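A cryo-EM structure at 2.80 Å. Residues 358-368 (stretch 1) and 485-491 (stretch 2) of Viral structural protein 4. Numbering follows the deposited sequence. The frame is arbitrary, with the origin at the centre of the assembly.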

# COMPACT_ATOMS: atom_id res chain seq x y z
N GLY B 358 16.97 -35.47 -14.55
CA GLY B 358 17.82 -36.23 -13.67
C GLY B 358 18.04 -35.50 -12.36
O GLY B 358 19.17 -35.43 -11.86
N LYS B 359 16.97 -34.96 -11.80
CA LYS B 359 17.07 -34.10 -10.63
C LYS B 359 17.08 -34.85 -9.31
O LYS B 359 17.61 -34.34 -8.32
N THR B 360 16.52 -36.07 -9.27
CA THR B 360 16.57 -36.84 -8.03
C THR B 360 17.98 -37.34 -7.75
O THR B 360 18.41 -37.36 -6.59
N SER B 361 18.71 -37.70 -8.80
CA SER B 361 20.08 -38.19 -8.64
C SER B 361 21.01 -37.10 -8.12
O SER B 361 21.93 -37.38 -7.34
N PHE B 362 20.78 -35.85 -8.52
CA PHE B 362 21.57 -34.78 -7.93
C PHE B 362 21.10 -34.43 -6.53
O PHE B 362 21.93 -34.23 -5.63
N LEU B 363 19.79 -34.31 -6.32
CA LEU B 363 19.31 -33.81 -5.04
C LEU B 363 19.47 -34.82 -3.91
O LEU B 363 19.52 -34.40 -2.75
N SER B 364 19.64 -36.11 -4.21
CA SER B 364 20.01 -37.07 -3.18
C SER B 364 21.42 -36.79 -2.65
O SER B 364 21.64 -36.75 -1.43
N THR B 365 22.37 -36.56 -3.55
CA THR B 365 23.74 -36.22 -3.14
C THR B 365 23.79 -34.86 -2.47
O THR B 365 24.55 -34.66 -1.52
N TYR B 366 22.95 -33.92 -2.93
CA TYR B 366 22.85 -32.62 -2.29
C TYR B 366 22.35 -32.74 -0.85
O TYR B 366 22.87 -32.08 0.05
N ALA B 367 21.36 -33.60 -0.62
CA ALA B 367 20.83 -33.81 0.72
C ALA B 367 21.86 -34.48 1.62
O ALA B 367 21.98 -34.13 2.81
N GLU B 368 22.64 -35.42 1.07
CA GLU B 368 23.71 -36.05 1.84
C GLU B 368 24.78 -35.05 2.24
O GLU B 368 25.23 -35.03 3.40
N LEU B 485 13.53 -30.23 4.94
CA LEU B 485 13.04 -31.00 3.80
C LEU B 485 13.50 -30.39 2.49
O LEU B 485 13.70 -29.18 2.38
N ILE B 486 13.65 -31.25 1.49
CA ILE B 486 13.89 -30.85 0.11
C ILE B 486 12.81 -31.51 -0.72
O ILE B 486 12.79 -32.74 -0.85
N VAL B 487 11.91 -30.71 -1.28
CA VAL B 487 10.74 -31.20 -1.99
C VAL B 487 10.86 -30.80 -3.45
O VAL B 487 11.20 -29.66 -3.76
N GLU B 488 10.61 -31.75 -4.35
CA GLU B 488 10.64 -31.50 -5.78
C GLU B 488 9.23 -31.28 -6.30
O GLU B 488 8.25 -31.80 -5.77
N GLY B 489 9.12 -30.49 -7.37
CA GLY B 489 7.84 -30.21 -7.98
C GLY B 489 7.94 -30.24 -9.49
O GLY B 489 9.03 -30.24 -10.06
N HIS B 490 6.78 -30.27 -10.14
CA HIS B 490 6.75 -30.28 -11.59
C HIS B 490 6.36 -28.96 -12.23
O HIS B 490 6.76 -28.71 -13.37
N PHE B 491 5.59 -28.11 -11.55
CA PHE B 491 5.10 -26.89 -12.18
C PHE B 491 4.73 -25.86 -11.13
O PHE B 491 4.49 -26.18 -9.97

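Which side chains meet between the helix and the strand? The two run nearly antiparallel, at 172°, their axes approaching to 10.2 Å, so side chains must span the gap. From the helix, Leu-363, Tyr-366 and Ala-367 point toward the strand, as does Lys-359; from the strand, alternation sends Ile-486 and Glu-488 toward the helix and Val-487 away.

What forms the apolar part? Ile-486 (chi1 m, chi2 t) reaches out with CD1, which lies 3.6 Å from CD2 of Tyr-366, at the edge of the ring, and 4.1 Å from CB of Ala-367. Its other branch serves Leu-363 (m, t), whose CD2 sits 4.3 Å from Ile-486 CG2. Tyr-366 has chi1 t.

How does a buried glutamate fit here? Glu-488 extends with chi1 m and chi2 t, bringing OE1 to 3.3 Å from Thr-360 CG2 and OE2 to 3.4 Å from Leu-363 CD1. These are packing contacts; no hydrogen bond crosses between the stretches, and OE2 is satisfied elsewhere in the structure.

Does Lys-359 supply a polar partner? Its chain (p, m, t, t) passes Glu-488, with CG 3.7 Å from OE1, then carries NZ to 4.3 Å from NE2 of His-490, too far for a hydrogen bond.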

# COMPACT_ATOMS: atom_id res chain seq x y z
CB LYS B 359 15.95 -33.05 -10.63
CG LYS B 359 14.53 -33.52 -10.36
CD LYS B 359 13.82 -34.03 -11.61
CE LYS B 359 12.33 -34.15 -11.39
NZ LYS B 359 11.65 -34.75 -12.57
CB THR B 360 15.61 -38.02 -8.11
OG1 THR B 360 15.99 -38.88 -9.19
CG2 THR B 360 14.20 -37.54 -8.34
CB SER B 361 20.59 -38.73 -9.98
OG SER B 361 21.93 -39.16 -9.86
CB PHE B 362 21.56 -33.53 -8.80
CG PHE B 362 22.22 -32.35 -8.15
CD1 PHE B 362 23.58 -32.32 -7.97
CD2 PHE B 362 21.46 -31.28 -7.70
CE1 PHE B 362 24.18 -31.25 -7.35
CE2 PHE B 362 22.06 -30.21 -7.08
CZ PHE B 362 23.42 -30.19 -6.91
CB LEU B 363 17.86 -33.36 -5.17
CG LEU B 363 17.69 -32.05 -5.93
CD1 LEU B 363 16.25 -31.76 -6.23
CD2 LEU B 363 18.28 -30.92 -5.11
CB SER B 364 19.92 -38.49 -3.73
OG SER B 364 20.89 -38.69 -4.74
CB THR B 365 24.65 -36.26 -4.37
OG1 THR B 365 24.55 -37.55 -4.99
CG2 THR B 365 26.10 -36.02 -4.00
CB TYR B 366 21.93 -31.71 -3.10
CG TYR B 366 21.75 -30.32 -2.54
CD1 TYR B 366 22.70 -29.34 -2.74
CD2 TYR B 366 20.62 -29.99 -1.81
CE1 TYR B 366 22.53 -28.07 -2.23
CE2 TYR B 366 20.45 -28.73 -1.28
CZ TYR B 366 21.41 -27.77 -1.49
OH TYR B 366 21.24 -26.51 -0.98
CB ALA B 367 19.55 -34.63 0.66
CB GLU B 368 24.33 -37.19 1.05
CG GLU B 368 23.42 -38.37 0.83
CD GLU B 368 24.05 -39.41 -0.06
OE1 GLU B 368 25.14 -39.13 -0.61
OE2 GLU B 368 23.46 -40.50 -0.24
CB LEU B 485 11.51 -31.08 3.79
CG LEU B 485 10.77 -31.93 4.81
CD1 LEU B 485 9.29 -31.70 4.66
CD2 LEU B 485 11.10 -33.40 4.60
CB ILE B 486 15.29 -31.23 -0.38
CG1 ILE B 486 16.34 -30.45 0.39
CG2 ILE B 486 15.41 -30.97 -1.86
CD1 ILE B 486 17.72 -30.95 0.15
CB VAL B 487 9.44 -30.65 -1.36
CG1 VAL B 487 8.23 -31.15 -2.11
CG2 VAL B 487 9.37 -31.02 0.10
CB GLU B 488 11.29 -32.67 -6.50
CG GLU B 488 12.69 -32.98 -6.06
CD GLU B 488 13.23 -34.21 -6.75
OE1 GLU B 488 12.47 -34.84 -7.52
OE2 GLU B 488 14.40 -34.57 -6.51
CB HIS B 490 5.81 -31.35 -12.13
CG HIS B 490 6.33 -32.75 -12.00
ND1 HIS B 490 5.82 -33.65 -11.10
CD2 HIS B 490 7.34 -33.38 -12.64
CE1 HIS B 490 6.47 -34.80 -11.22
NE2 HIS B 490 7.40 -34.65 -12.14
CB PHE B 491 3.91 -27.19 -13.11
CG PHE B 491 2.78 -27.94 -12.47
CD1 PHE B 491 2.75 -29.32 -12.49
CD2 PHE B 491 1.71 -27.26 -11.91
CE1 PHE B 491 1.72 -30.01 -11.92
CE2 PHE B 491 0.67 -27.96 -11.34
CZ PHE B 491 0.67 -29.33 -11.35